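Local coordinates for magnetosome membrane protein MamB, putative Co/Zn/Cd cation transporter. Cation diffusion facilitator family (Desulfamplus magnetovallimortis, PDB 6QFJ) that probably carries divalent metal cations across the magnetosome membrane as a cation diffusion facilitator, and is represented here by its C-terminal domain, at residues Arg54-Val59 / Val75-Ala80; Asp22-Ile27 / Asp40-Pro45. One frame throughout, in Å; residues are numbered along the deposited sequence.

In the fold
Both contacts belong to one small alpha-beta domain, the C-terminal part of a cation diffusion facilitator, in which three strands run in the order 22-31, 34-43, 71-79 across a mixed sheet. Contact 2 closes first along the chain, inside the hairpin of strands 22-31 and 34-43; contact 1 follows, where helix 49-66 packs on strand 71-79. Their centres are about 7 Å apart. Strand 34-43 is the middle strand and connects them: it pairs antiparallel with 22-31 and parallel with 71-79, and a probable hydrogen bond from A80 N to V43 O (2.7 Å) joins the two contacts. Hairpin and crossover thus build the sheet of a zinc-transporter-type dimerisation domain, which probably helps subunits pair.

Contact 1 (Arg54-Val59 / Val75-Ala80); sequences RIKKEV and VRLFAA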
loop_
_atom_site.group_PDB
_atom_site.type_symbol
_atom_site.label_atom_id
_atom_site.label_comp_id
_atom_site.label_asym_id
_atom_site.label_seq_id
_atom_site.Cartn_x
_atom_site.Cartn_y
_atom_site.Cartn_z
ATOM N N ARG A 54 9.864 7.869 0.051
ATOM C CA ARG A 54 10.119 7.070 -1.134
ATOM C C ARG A 54 9.302 5.753 -1.180
ATOM O O ARG A 54 8.704 5.427 -2.218
ATOM C CB ARG A 54 11.590 6.942 -1.316
ATOM C CG ARG A 54 12.212 8.259 -1.787
ATOM C CD ARG A 54 13.674 8.014 -1.550
ATOM N NE ARG A 54 14.397 9.219 -1.940
ATOM C CZ ARG A 54 15.687 9.390 -1.788
ATOM N NH1 ARG A 54 16.419 8.428 -1.262
ATOM N NH2 ARG A 54 16.240 10.522 -2.168
ATOM N N ILE A 55 9.114 5.061 -0.068
ATOM C CA ILE A 55 8.231 3.857 -0.120
ATOM C C ILE A 55 6.784 4.237 -0.407
ATOM O O ILE A 55 6.053 3.517 -1.165
ATOM C CB ILE A 55 8.302 3.110 1.221
ATOM C CG1 ILE A 55 9.658 2.460 1.361
ATOM C CG2 ILE A 55 7.199 2.055 1.354
ATOM C CD1 ILE A 55 9.973 2.000 2.743
ATOM N N LYS A 56 6.295 5.345 0.208
ATOM C CA LYS A 56 4.878 5.791 -0.088
ATOM C C LYS A 56 4.653 6.123 -1.527
ATOM O O LYS A 56 3.645 5.769 -2.100
ATOM C CB LYS A 56 4.491 7.016 0.716
ATOM C CG LYS A 56 4.480 6.694 2.184
ATOM C CD LYS A 56 4.053 7.883 2.998
ATOM C CE LYS A 56 3.984 7.437 4.441
ATOM N NZ LYS A 56 3.723 8.606 5.314
ATOM N N LYS A 57 5.642 6.742 -2.140
ATOM C CA LYS A 57 5.648 6.981 -3.579
ATOM C C LYS A 57 5.600 5.687 -4.396
ATOM O O LYS A 57 4.842 5.588 -5.402
ATOM C CB LYS A 57 6.858 7.879 -3.967
ATOM C CG LYS A 57 6.706 9.332 -3.390
ATOM C CD LYS A 57 6.122 10.311 -4.393
ATOM C CE LYS A 57 4.600 10.313 -4.366
ATOM N NZ LYS A 57 3.942 10.881 -5.589
ATOM N N GLU A 58 6.412 4.674 -4.011
ATOM C CA GLU A 58 6.322 3.338 -4.716
ATOM C C GLU A 58 4.999 2.703 -4.597
ATOM O O GLU A 58 4.470 2.112 -5.570
ATOM C CB GLU A 58 7.360 2.294 -4.188
ATOM C CG GLU A 58 8.766 2.405 -4.762
ATOM C CD GLU A 58 9.759 1.250 -4.311
ATOM O OE1 GLU A 58 9.388 0.471 -3.373
ATOM O OE2 GLU A 58 10.873 1.084 -4.938
ATOM N N VAL A 59 4.416 2.771 -3.388
ATOM C CA VAL A 59 3.079 2.193 -3.216
ATOM C C VAL A 59 2.010 2.860 -4.055
ATOM O O VAL A 59 1.120 2.235 -4.668
ATOM C CB VAL A 59 2.610 2.249 -1.749
ATOM C CG1 VAL A 59 1.149 1.857 -1.623
ATOM C CG2 VAL A 59 3.473 1.350 -0.972
ATOM N N VAL A 75 -1.268 6.145 2.475
ATOM C CA VAL A 75 -0.336 5.079 2.921
ATOM C C VAL A 75 0.146 5.412 4.326
ATOM O O VAL A 75 0.588 6.543 4.545
ATOM C CB VAL A 75 0.881 4.976 1.988
ATOM C CG1 VAL A 75 1.817 3.808 2.347
ATOM C CG2 VAL A 75 0.428 4.814 0.569
ATOM N N ARG A 76 0.070 4.433 5.243
ATOM C CA ARG A 76 0.645 4.611 6.557
ATOM C C ARG A 76 1.730 3.585 6.780
ATOM O O ARG A 76 1.532 2.433 6.480
ATOM C CB ARG A 76 -0.412 4.536 7.636
ATOM C CG ARG A 76 -1.394 5.720 7.575
ATOM C CD ARG A 76 -2.320 5.759 8.751
ATOM N NE ARG A 76 -3.057 4.504 8.878
ATOM C CZ ARG A 76 -3.791 4.157 9.956
ATOM N NH1 ARG A 76 -4.420 2.980 9.994
ATOM N NH2 ARG A 76 -3.920 5.000 11.008
ATOM N N LEU A 77 2.852 3.996 7.364
ATOM C CA LEU A 77 3.992 3.064 7.619
ATOM C C LEU A 77 4.131 2.829 9.145
ATOM O O LEU A 77 4.108 3.775 9.956
ATOM C CB LEU A 77 5.280 3.626 7.099
ATOM C CG LEU A 77 5.295 4.049 5.619
ATOM C CD1 LEU A 77 6.679 4.525 5.281
ATOM C CD2 LEU A 77 4.914 2.916 4.748
ATOM N N PHE A 78 4.266 1.547 9.499
ATOM C CA PHE A 78 4.445 1.111 10.870
ATOM C C PHE A 78 5.716 0.301 10.997
ATOM O O PHE A 78 6.099 -0.417 10.091
ATOM C CB PHE A 78 3.241 0.243 11.257
ATOM C CG PHE A 78 1.966 0.985 11.295
ATOM C CD1 PHE A 78 1.519 1.619 12.447
ATOM C CD2 PHE A 78 1.187 1.054 10.163
ATOM C CE1 PHE A 78 0.310 2.318 12.459
ATOM C CE2 PHE A 78 -0.012 1.736 10.164
ATOM C CZ PHE A 78 -0.478 2.369 11.315
ATOM N N ALA A 79 6.396 0.389 12.133
ATOM C CA ALA A 79 7.597 -0.407 12.396
ATOM C C ALA A 79 7.209 -1.910 12.366
ATOM O O ALA A 79 6.309 -2.341 13.090
ATOM C CB ALA A 79 8.170 -0.091 13.765
ATOM N N ALA A 80 7.935 -2.697 11.611
ATOM C CA ALA A 80 7.762 -4.180 11.748
ATOM C C ALA A 80 7.961 -4.615 13.200
ATOM O O ALA A 80 8.783 -4.054 13.961
ATOM C CB ALA A 80 8.746 -4.883 10.872
#
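While I55, K56 and V59 meet V75 and L77 between helix and strand, the flat groups of strand 71-79 lie on a different side of it: one face of the R76 guanidinium is covered by F78, whose CZ stands 4.0 Å above the plane, over its centre. NH1 of that guanidinium forms a salt bridge with D40 OD2, which ties the group to the neighbouring strand. The contact proper illustrates how a beta-alpha-beta crossover is closed: strand 34-43 leads into helix 49-66, which returns the chain to strand 71-79, and the helix packs over the strand that follows it. The segment axes approach to 9.1 Å, at 134° between their directions. Two strand side chains, V75 and L77, point at the helix and receive three from it. K56 runs alongside V75, the two pointing opposite ways, with K56 CG 3.9 Å from V75 CG1. Beyond CG the lysine chain is extended and carries CE past V75 O, at 3.5 Å, to L77 CG, at 3.8 Å. The ammonium has a weak, long ion pair with E53. I55 comes to L77 at a slant, its CG2 4.2 Å from L77 CD2, a looser apolar contact. V59, buried on the same helix, also rests on L41 of the middle strand and on I20, which extends the apolar layer beneath the helix beyond strand 71-79. V75 divides its two methyls between different partners. With CG1 anti to the backbone N (chi1 -175°), that methyl goes to K56, whereas CG2 reaches V59 tip to tip, 3.8 Å from V59 CG1.

Contact 2 (Asp22-Ile27 / Asp40-Pro45); sequences DVKDII and DLYVPP
K24 and Y42 cross at about a right angle. K24 CB lies over the ring off-centre in a CH-pi contact, 4.2 Å from the centroid of the Y42 ring and 29° off its normal. K24 CG, anti to the backbone N (chi1 178°), lies 3.9 Å from Y42 CZ; the chain bends only beyond CD, which is 3.6 Å from the same CZ and also near Y42 OH. D22 meets the same ring at its edge, with CB 3.8 Å from Y42 CD2. An alanine in place of Y42 would remove the ring and would probably leave the aliphatic chain of K24 freer to turn, with a gap beside D22 CB. K24 sits in a classic beta bulge of the antiparallel hairpin: two residues, K24 and D25, stand opposite the single residue D40. Their amides approach D40 O from the same face of its carbonyl plane, K24 N at 2.8 Å and D25 N at 3.1 Å, while D40 N returns a bond to D25 O. Beyond the bulge, Y42 N donates to D22 O at 2.9 Å, and the return bond, D22 N to Y42 O, is weak. V23 and L41 turn to the opposite face of the sheet, where V23 touches L14 and E15 of helix 2-15. On the Y42 face, F78 of strand 71-79 packs against D40 and Y42 and makes a cation-pi contact with K24.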
loop_
_atom_site.group_PDB
_atom_site.type_symbol
_atom_site.label_atom_id
_atom_site.label_comp_id
_atom_site.label_asym_id
_atom_site.label_seq_id
_atom_site.Cartn_x
_atom_site.Cartn_y
_atom_site.Cartn_z
ATOM N N ASP A 22 5.954 -6.242 5.313
ATOM C CA ASP A 22 4.656 -6.973 5.280
ATOM C C ASP A 22 3.525 -5.968 5.079
ATOM O O ASP A 22 3.697 -4.765 5.321
ATOM C CB ASP A 22 4.387 -7.663 6.654
ATOM C CG ASP A 22 4.927 -9.071 6.708
ATOM O OD1 ASP A 22 4.716 -9.851 5.774
ATOM O OD2 ASP A 22 5.610 -9.430 7.693
ATOM N N VAL A 23 2.392 -6.472 4.647
ATOM C CA VAL A 23 1.171 -5.704 4.510
ATOM C C VAL A 23 0.445 -5.817 5.827
ATOM O O VAL A 23 0.181 -6.916 6.284
ATOM C CB VAL A 23 0.273 -6.252 3.395
ATOM C CG1 VAL A 23 -1.030 -5.452 3.319
ATOM C CG2 VAL A 23 1.012 -6.141 2.104
ATOM N N LYS A 24 0.131 -4.692 6.439
ATOM C CA LYS A 24 -0.654 -4.707 7.655
ATOM C C LYS A 24 -2.148 -4.695 7.354
ATOM O O LYS A 24 -2.910 -5.406 7.978
ATOM C CB LYS A 24 -0.330 -3.495 8.493
ATOM C CG LYS A 24 -1.127 -3.370 9.786
ATOM C CD LYS A 24 -0.352 -2.358 10.568
ATOM C CE LYS A 24 -1.164 -1.412 11.401
ATOM N NZ LYS A 24 -1.296 -1.921 12.676
ATOM N N ASP A 25 -2.559 -3.888 6.400
ATOM C CA ASP A 25 -3.965 -3.814 6.014
ATOM C C ASP A 25 -4.149 -3.059 4.735
ATOM O O ASP A 25 -3.392 -2.133 4.417
ATOM C CB ASP A 25 -4.769 -3.116 7.081
ATOM C CG ASP A 25 -6.240 -3.512 7.076
ATOM O OD1 ASP A 25 -6.651 -4.594 6.554
ATOM O OD2 ASP A 25 -7.014 -2.682 7.598
ATOM N N ILE A 26 -5.131 -3.482 3.965
ATOM C CA ILE A 26 -5.541 -2.790 2.718
ATOM C C ILE A 26 -7.029 -2.576 2.790
ATOM O O ILE A 26 -7.797 -3.529 2.930
ATOM C CB ILE A 26 -5.247 -3.594 1.474
ATOM C CG1 ILE A 26 -3.748 -3.866 1.359
ATOM C CG2 ILE A 26 -5.700 -2.820 0.224
ATOM C CD1 ILE A 26 -3.315 -4.672 0.155
ATOM N N ILE A 27 -7.444 -1.327 2.724
ATOM C CA ILE A 27 -8.878 -1.021 2.658
ATOM C C ILE A 27 -9.166 -0.261 1.402
ATOM O O ILE A 27 -8.363 0.576 0.993
ATOM C CB ILE A 27 -9.304 -0.212 3.911
ATOM C CG1 ILE A 27 -9.298 -1.132 5.139
ATOM C CG2 ILE A 27 -10.707 0.353 3.796
ATOM C CD1 ILE A 27 -9.467 -0.389 6.445
ATOM N N ASP A 40 -1.900 0.205 4.862
ATOM C CA ASP A 40 -1.007 0.155 6.011
ATOM C C ASP A 40 0.057 -0.896 5.814
ATOM O O ASP A 40 -0.264 -2.047 5.533
ATOM C CB ASP A 40 -1.830 -0.114 7.291
ATOM C CG ASP A 40 -2.786 1.018 7.610
ATOM O OD1 ASP A 40 -2.661 2.128 6.991
ATOM O OD2 ASP A 40 -3.718 0.811 8.400
ATOM N N LEU A 41 1.313 -0.512 5.996
ATOM C CA LEU A 41 2.469 -1.403 5.809
ATOM C C LEU A 41 3.409 -1.422 6.953
ATOM O O LEU A 41 3.561 -0.434 7.656
ATOM C CB LEU A 41 3.291 -0.939 4.630
ATOM C CG LEU A 41 2.466 -0.724 3.341
ATOM C CD1 LEU A 41 3.295 -0.082 2.323
ATOM C CD2 LEU A 41 1.932 -2.028 2.848
ATOM N N TYR A 42 4.049 -2.583 7.159
ATOM C CA TYR A 42 5.162 -2.723 8.061
ATOM C C TYR A 42 6.405 -2.516 7.307
ATOM O O TYR A 42 6.579 -3.017 6.216
ATOM C CB TYR A 42 5.201 -4.176 8.696
ATOM C CG TYR A 42 4.113 -4.444 9.687
ATOM C CD1 TYR A 42 4.048 -3.718 10.843
ATOM C CD2 TYR A 42 3.094 -5.359 9.452
ATOM C CE1 TYR A 42 3.046 -3.910 11.740
ATOM C CE2 TYR A 42 2.074 -5.589 10.355
ATOM C CZ TYR A 42 2.072 -4.853 11.505
ATOM O OH TYR A 42 1.104 -5.029 12.448
ATOM N N VAL A 43 7.317 -1.771 7.890
ATOM C CA VAL A 43 8.631 -1.530 7.296
ATOM C C VAL A 43 9.669 -1.651 8.408
ATOM O O VAL A 43 9.315 -1.645 9.602
ATOM C CB VAL A 43 8.719 -0.130 6.727
ATOM C CG1 VAL A 43 7.683 0.025 5.621
ATOM C CG2 VAL A 43 8.441 0.896 7.816
ATOM N N PRO A 44 10.958 -1.657 8.043
ATOM C CA PRO A 44 12.001 -1.865 9.053
ATOM C C PRO A 44 11.960 -0.713 9.988
ATOM O O PRO A 44 11.776 0.445 9.541
ATOM C CB PRO A 44 13.302 -1.910 8.243
ATOM C CG PRO A 44 12.875 -2.429 6.903
ATOM C CD PRO A 44 11.446 -1.864 6.686
ATOM N N PRO A 45 12.114 -0.971 11.293
ATOM C CA PRO A 45 11.987 0.122 12.298
ATOM C C PRO A 45 12.953 1.276 12.156
ATOM O O PRO A 45 12.656 2.376 12.637
ATOM C CB PRO A 45 12.229 -0.566 13.632
ATOM C CG PRO A 45 12.145 -2.044 13.380
ATOM C CD PRO A 45 12.314 -2.287 11.897
#